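Local coordinates for glucose-permease IIA component (Mycoplasma capricolum, PDB 2GPR), which probably accepts a phosphoryl group from phospho-HPr on a histidine and passes it to the EIIB domain during glucose uptake by the phosphotransferase system, at residues F29-P42 and P120-G132. Numbering follows the deposited sequence.
Sequences FKERMLGDGFAINP and PSIKSPIIFTNNG
Phe-38 and Ile-126 face each other as a hydrogen-bonded pair of antiparallel strands 36-42 and 124-128, with Ile-126 N giving a nearly straight bond to Phe-38 O (2.8 Å, 172°) and Phe-38 N returning one to Ile-126 O (3.0 Å). Ser-124 N to Ile-40 O and Phe-128 N to Asp-36 O continue the pairing toward either end. From CB outward, Ile-126 lies over one face of the Phe-38 ring: CB stands 3.8 Å above the plane, displaced toward the rim, in a CH-pi interaction, CG1 runs on to Phe-38 CE2 (3.6 Å), and CG2, anti to the backbone N, meets Phe-38 CZ (3.9 Å); the side chain also packs on Ile-75 and Leu-77. Gly-37 CA comes to the edge of the Phe-128 ring, in plane. On the other face of the sheet, Pro-125 CG sits squarely over the centre of the Phe-29 ring, 3.6 Å from the centroid, in a second CH-pi contact. That ring, from helix 27-30, also meets His-78, the probable phosphorylated histidine, edge-to-face, which places this contact beside the probable active site. Ser-124 OG donates a hydrogen bond to Ile-122 O, from above the carbonyl plane, and is also hydrogen-bonded to Gly-80 N. Within the antiparallel beta-sheet, strand 36-42 lies between strands 16-19 and 124-130; strand 124-130 is flanked on its other side by antiparallel strand 74-78, while strand 149-153 packs against Phe-38 and Phe-128.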
loop_
_atom_site.group_PDB
_atom_site.type_symbol
_atom_site.label_atom_id
_atom_site.label_comp_id
_atom_site.label_asym_id
_atom_site.label_seq_id
_atom_site.Cartn_x
_atom_site.Cartn_y
_atom_site.Cartn_z
ATOM N N PHE A 29 9.472 -6.171 6.906
ATOM C CA PHE A 29 8.344 -5.301 7.147
ATOM C C PHE A 29 8.196 -4.882 8.574
ATOM O O PHE A 29 8.205 -3.708 8.890
ATOM C CB PHE A 29 7.063 -5.913 6.607
ATOM C CG PHE A 29 7.089 -6.008 5.106
ATOM C CD1 PHE A 29 7.383 -4.891 4.327
ATOM C CD2 PHE A 29 6.725 -7.184 4.455
ATOM C CE1 PHE A 29 7.406 -4.938 2.932
ATOM C CE2 PHE A 29 6.711 -7.252 3.067
ATOM C CZ PHE A 29 7.065 -6.138 2.307
ATOM N N LYS A 30 8.080 -5.876 9.445
ATOM C CA LYS A 30 7.877 -5.685 10.865
ATOM C C LYS A 30 8.985 -4.920 11.526
ATOM O O LYS A 30 8.730 -4.159 12.455
ATOM C CB LYS A 30 7.478 -6.957 11.580
ATOM C CG LYS A 30 8.170 -7.170 12.873
ATOM C CD LYS A 30 9.272 -8.196 12.756
ATOM C CE LYS A 30 8.795 -9.477 12.087
ATOM N NZ LYS A 30 9.657 -10.680 12.269
ATOM N N GLU A 31 10.192 -5.064 10.992
ATOM C CA GLU A 31 11.362 -4.379 11.504
ATOM C C GLU A 31 11.554 -3.023 10.887
ATOM O O GLU A 31 12.460 -2.295 11.242
ATOM C CB GLU A 31 12.635 -5.195 11.266
ATOM C CG GLU A 31 12.994 -6.120 12.415
ATOM C CD GLU A 31 13.479 -7.459 12.021
ATOM O OE1 GLU A 31 14.782 -7.473 11.787
ATOM O OE2 GLU A 31 12.712 -8.399 11.795
ATOM N N ARG A 32 10.735 -2.700 9.905
ATOM C CA ARG A 32 10.834 -1.405 9.224
ATOM C C ARG A 32 12.164 -1.175 8.543
ATOM O O ARG A 32 12.635 -0.061 8.523
ATOM C CB ARG A 32 10.653 -0.262 10.211
ATOM C CG ARG A 32 9.217 0.110 10.507
ATOM C CD ARG A 32 9.014 0.248 12.001
ATOM N NE ARG A 32 7.622 0.389 12.392
ATOM C CZ ARG A 32 6.868 -0.503 13.038
ATOM N NH1 ARG A 32 7.282 -1.719 13.377
ATOM N NH2 ARG A 32 5.634 -0.145 13.357
ATOM N N MET A 33 12.774 -2.225 7.988
ATOM C CA MET A 33 14.090 -2.133 7.326
ATOM C C MET A 33 14.152 -1.092 6.212
ATOM O O MET A 33 15.089 -0.309 6.127
ATOM C CB MET A 33 14.562 -3.513 6.839
ATOM C CG MET A 33 14.963 -4.379 8.009
ATOM S SD MET A 33 15.189 -6.104 7.589
ATOM C CE MET A 33 15.321 -5.863 5.795
ATOM N N LEU A 34 13.115 -1.053 5.373
ATOM C CA LEU A 34 13.069 -0.158 4.240
ATOM C C LEU A 34 12.287 1.112 4.486
ATOM O O LEU A 34 12.321 2.057 3.701
ATOM C CB LEU A 34 12.555 -0.893 2.993
ATOM C CG LEU A 34 13.661 -1.671 2.292
ATOM C CD1 LEU A 34 13.117 -2.338 1.032
ATOM C CD2 LEU A 34 14.810 -0.719 1.930
ATOM N N GLY A 35 11.562 1.129 5.596
ATOM C CA GLY A 35 10.746 2.271 5.908
ATOM C C GLY A 35 9.689 1.919 6.913
ATOM O O GLY A 35 9.668 0.794 7.415
ATOM N N ASP A 36 8.817 2.928 7.174
ATOM C CA ASP A 36 7.709 2.895 8.141
ATOM C C ASP A 36 6.390 2.923 7.442
ATOM O O ASP A 36 6.360 2.951 6.226
ATOM C CB ASP A 36 7.777 4.085 9.124
ATOM C CG ASP A 36 7.282 3.761 10.515
ATOM O OD1 ASP A 36 6.229 2.955 10.519
ATOM O OD2 ASP A 36 7.833 4.169 11.532
ATOM N N GLY A 37 5.309 2.884 8.219
ATOM C CA GLY A 37 3.925 2.906 7.689
ATOM C C GLY A 37 3.060 1.929 8.439
ATOM O O GLY A 37 3.229 1.723 9.615
ATOM N N PHE A 38 2.193 1.256 7.753
ATOM C CA PHE A 38 1.328 0.285 8.405
ATOM C C PHE A 38 0.909 -0.866 7.449
ATOM O O PHE A 38 1.551 -1.128 6.456
ATOM C CB PHE A 38 0.128 0.963 8.958
ATOM C CG PHE A 38 -0.453 1.813 7.874
ATOM C CD1 PHE A 38 0.065 3.076 7.608
ATOM C CD2 PHE A 38 -1.479 1.340 7.065
ATOM C CE1 PHE A 38 -0.425 3.876 6.585
ATOM C CE2 PHE A 38 -1.998 2.130 6.033
ATOM C CZ PHE A 38 -1.463 3.394 5.787
ATOM N N ALA A 39 -0.149 -1.585 7.763
ATOM C CA ALA A 39 -0.574 -2.687 6.927
ATOM C C ALA A 39 -2.098 -2.828 6.894
ATOM O O ALA A 39 -2.863 -2.094 7.495
ATOM C CB ALA A 39 0.105 -4.002 7.325
ATOM N N ILE A 40 -2.521 -3.760 6.149
ATOM C CA ILE A 40 -3.883 -3.932 5.994
ATOM C C ILE A 40 -4.221 -5.375 5.808
ATOM O O ILE A 40 -3.513 -6.127 5.132
ATOM C CB ILE A 40 -4.507 -2.971 4.930
ATOM C CG1 ILE A 40 -6.036 -2.805 5.144
ATOM C CG2 ILE A 40 -4.224 -3.367 3.471
ATOM C CD1 ILE A 40 -6.670 -1.693 4.285
ATOM N N ASN A 41 -5.286 -5.751 6.540
ATOM C CA ASN A 41 -5.948 -7.027 6.449
ATOM C C ASN A 41 -7.057 -6.857 5.416
ATOM O O ASN A 41 -8.171 -6.342 5.739
ATOM C CB ASN A 41 -6.523 -7.475 7.774
ATOM C CG ASN A 41 -6.034 -8.836 8.031
ATOM O OD1 ASN A 41 -6.038 -9.669 7.114
ATOM N ND2 ASN A 41 -5.354 -8.984 9.163
ATOM N N PRO A 42 -6.709 -7.209 4.158
ATOM C CA PRO A 42 -7.623 -7.076 3.066
ATOM C C PRO A 42 -8.895 -7.900 3.263
ATOM O O PRO A 42 -8.866 -9.112 3.418
ATOM C CB PRO A 42 -6.901 -7.551 1.793
ATOM C CG PRO A 42 -5.616 -8.213 2.247
ATOM C CD PRO A 42 -5.505 -7.972 3.746
ATOM N N PRO A 120 2.508 -16.965 2.882
ATOM C CA PRO A 120 2.520 -16.852 4.310
ATOM C C PRO A 120 1.465 -15.917 4.849
ATOM O O PRO A 120 0.905 -16.178 5.901
ATOM C CB PRO A 120 3.929 -16.377 4.717
ATOM C CG PRO A 120 4.798 -16.403 3.474
ATOM C CD PRO A 120 3.871 -16.719 2.301
ATOM N N SER A 121 1.192 -14.827 4.141
ATOM C CA SER A 121 0.193 -13.889 4.635
ATOM C C SER A 121 -0.328 -12.947 3.567
ATOM O O SER A 121 0.439 -12.523 2.718
ATOM C CB SER A 121 0.761 -13.079 5.785
ATOM O OG SER A 121 -0.226 -12.200 6.261
ATOM N N ILE A 122 -1.641 -12.603 3.618
ATOM C CA ILE A 122 -2.207 -11.611 2.697
ATOM C C ILE A 122 -2.255 -10.210 3.323
ATOM O O ILE A 122 -2.691 -9.245 2.705
ATOM C CB ILE A 122 -3.507 -11.958 1.991
ATOM C CG1 ILE A 122 -4.637 -12.169 2.982
ATOM C CG2 ILE A 122 -3.374 -13.125 1.040
ATOM C CD1 ILE A 122 -5.909 -11.462 2.538
ATOM N N LYS A 123 -1.838 -10.120 4.564
ATOM C CA LYS A 123 -1.761 -8.850 5.206
ATOM C C LYS A 123 -0.821 -8.024 4.346
ATOM O O LYS A 123 0.251 -8.506 4.037
ATOM C CB LYS A 123 -1.190 -9.048 6.581
ATOM C CG LYS A 123 -2.223 -9.493 7.610
ATOM C CD LYS A 123 -1.551 -9.590 8.977
ATOM C CE LYS A 123 -2.034 -10.748 9.821
ATOM N NZ LYS A 123 -1.172 -10.989 10.996
ATOM N N SER A 124 -1.301 -6.880 3.842
ATOM C CA SER A 124 -0.583 -6.050 2.890
ATOM C C SER A 124 0.042 -4.794 3.451
ATOM O O SER A 124 -0.658 -3.915 3.897
ATOM C CB SER A 124 -1.482 -5.713 1.723
ATOM O OG SER A 124 -1.933 -6.919 1.085
ATOM N N PRO A 125 1.368 -4.672 3.314
ATOM C CA PRO A 125 2.042 -3.525 3.856
ATOM C C PRO A 125 2.031 -2.261 3.007
ATOM O O PRO A 125 2.132 -2.281 1.772
ATOM C CB PRO A 125 3.445 -3.976 4.203
ATOM C CG PRO A 125 3.496 -5.484 4.025
ATOM C CD PRO A 125 2.211 -5.896 3.351
ATOM N N ILE A 126 1.930 -1.131 3.711
ATOM C CA ILE A 126 1.953 0.214 3.137
ATOM C C ILE A 126 3.150 0.955 3.725
ATOM O O ILE A 126 3.108 1.437 4.872
ATOM C CB ILE A 126 0.676 1.024 3.489
ATOM C CG1 ILE A 126 -0.607 0.232 3.283
ATOM C CG2 ILE A 126 0.621 2.318 2.682
ATOM C CD1 ILE A 126 -0.727 -0.329 1.875
ATOM N N ILE A 127 4.240 1.041 3.003
ATOM C CA ILE A 127 5.361 1.710 3.618
ATOM C C ILE A 127 5.834 2.862 2.843
ATOM O O ILE A 127 5.782 2.877 1.643
ATOM C CB ILE A 127 6.534 0.769 3.831
ATOM C CG1 ILE A 127 6.716 -0.113 2.617
ATOM C CG2 ILE A 127 6.383 -0.123 5.070
ATOM C CD1 ILE A 127 8.195 -0.453 2.441
ATOM N N PHE A 128 6.311 3.834 3.546
ATOM C CA PHE A 128 6.900 4.963 2.900
ATOM C C PHE A 128 8.371 4.646 2.750
ATOM O O PHE A 128 9.147 4.545 3.773
ATOM C CB PHE A 128 6.705 6.279 3.658
ATOM C CG PHE A 128 5.274 6.533 3.996
ATOM C CD1 PHE A 128 4.655 5.788 4.996
ATOM C CD2 PHE A 128 4.531 7.482 3.296
ATOM C CE1 PHE A 128 3.299 5.965 5.268
ATOM C CE2 PHE A 128 3.198 7.728 3.619
ATOM C CZ PHE A 128 2.572 6.939 4.582
ATOM N N THR A 129 8.712 4.363 1.474
ATOM C CA THR A 129 10.053 4.040 1.114
ATOM C C THR A 129 10.910 5.305 1.034
ATOM O O THR A 129 12.123 5.272 1.020
ATOM C CB THR A 129 10.096 3.154 -0.137
ATOM O OG1 THR A 129 10.480 1.819 0.267
ATOM C CG2 THR A 129 11.055 3.743 -1.209
ATOM N N ASN A 130 10.236 6.436 1.046
ATOM C CA ASN A 130 10.902 7.684 1.013
ATOM C C ASN A 130 9.970 8.823 1.436
ATOM O O ASN A 130 8.915 9.038 0.869
ATOM C CB ASN A 130 11.557 7.877 -0.336
ATOM C CG ASN A 130 12.077 9.285 -0.532
ATOM O OD1 ASN A 130 12.219 9.766 -1.677
ATOM N ND2 ASN A 130 12.348 9.969 0.552
ATOM N N ASN A 131 10.391 9.599 2.413
ATOM C CA ASN A 131 9.570 10.706 2.890
ATOM C C ASN A 131 10.197 12.082 2.987
ATOM O O ASN A 131 9.960 12.942 2.163
ATOM C CB ASN A 131 8.878 10.383 4.219
ATOM C CG ASN A 131 9.844 9.907 5.288
ATOM O OD1 ASN A 131 11.047 10.164 5.279
ATOM N ND2 ASN A 131 9.309 9.128 6.191
ATOM N N GLY A 132 10.918 12.328 4.075
ATOM C CA GLY A 132 11.466 13.662 4.367
ATOM C C GLY A 132 10.592 14.284 5.459
ATOM O O GLY A 132 11.058 14.624 6.566
#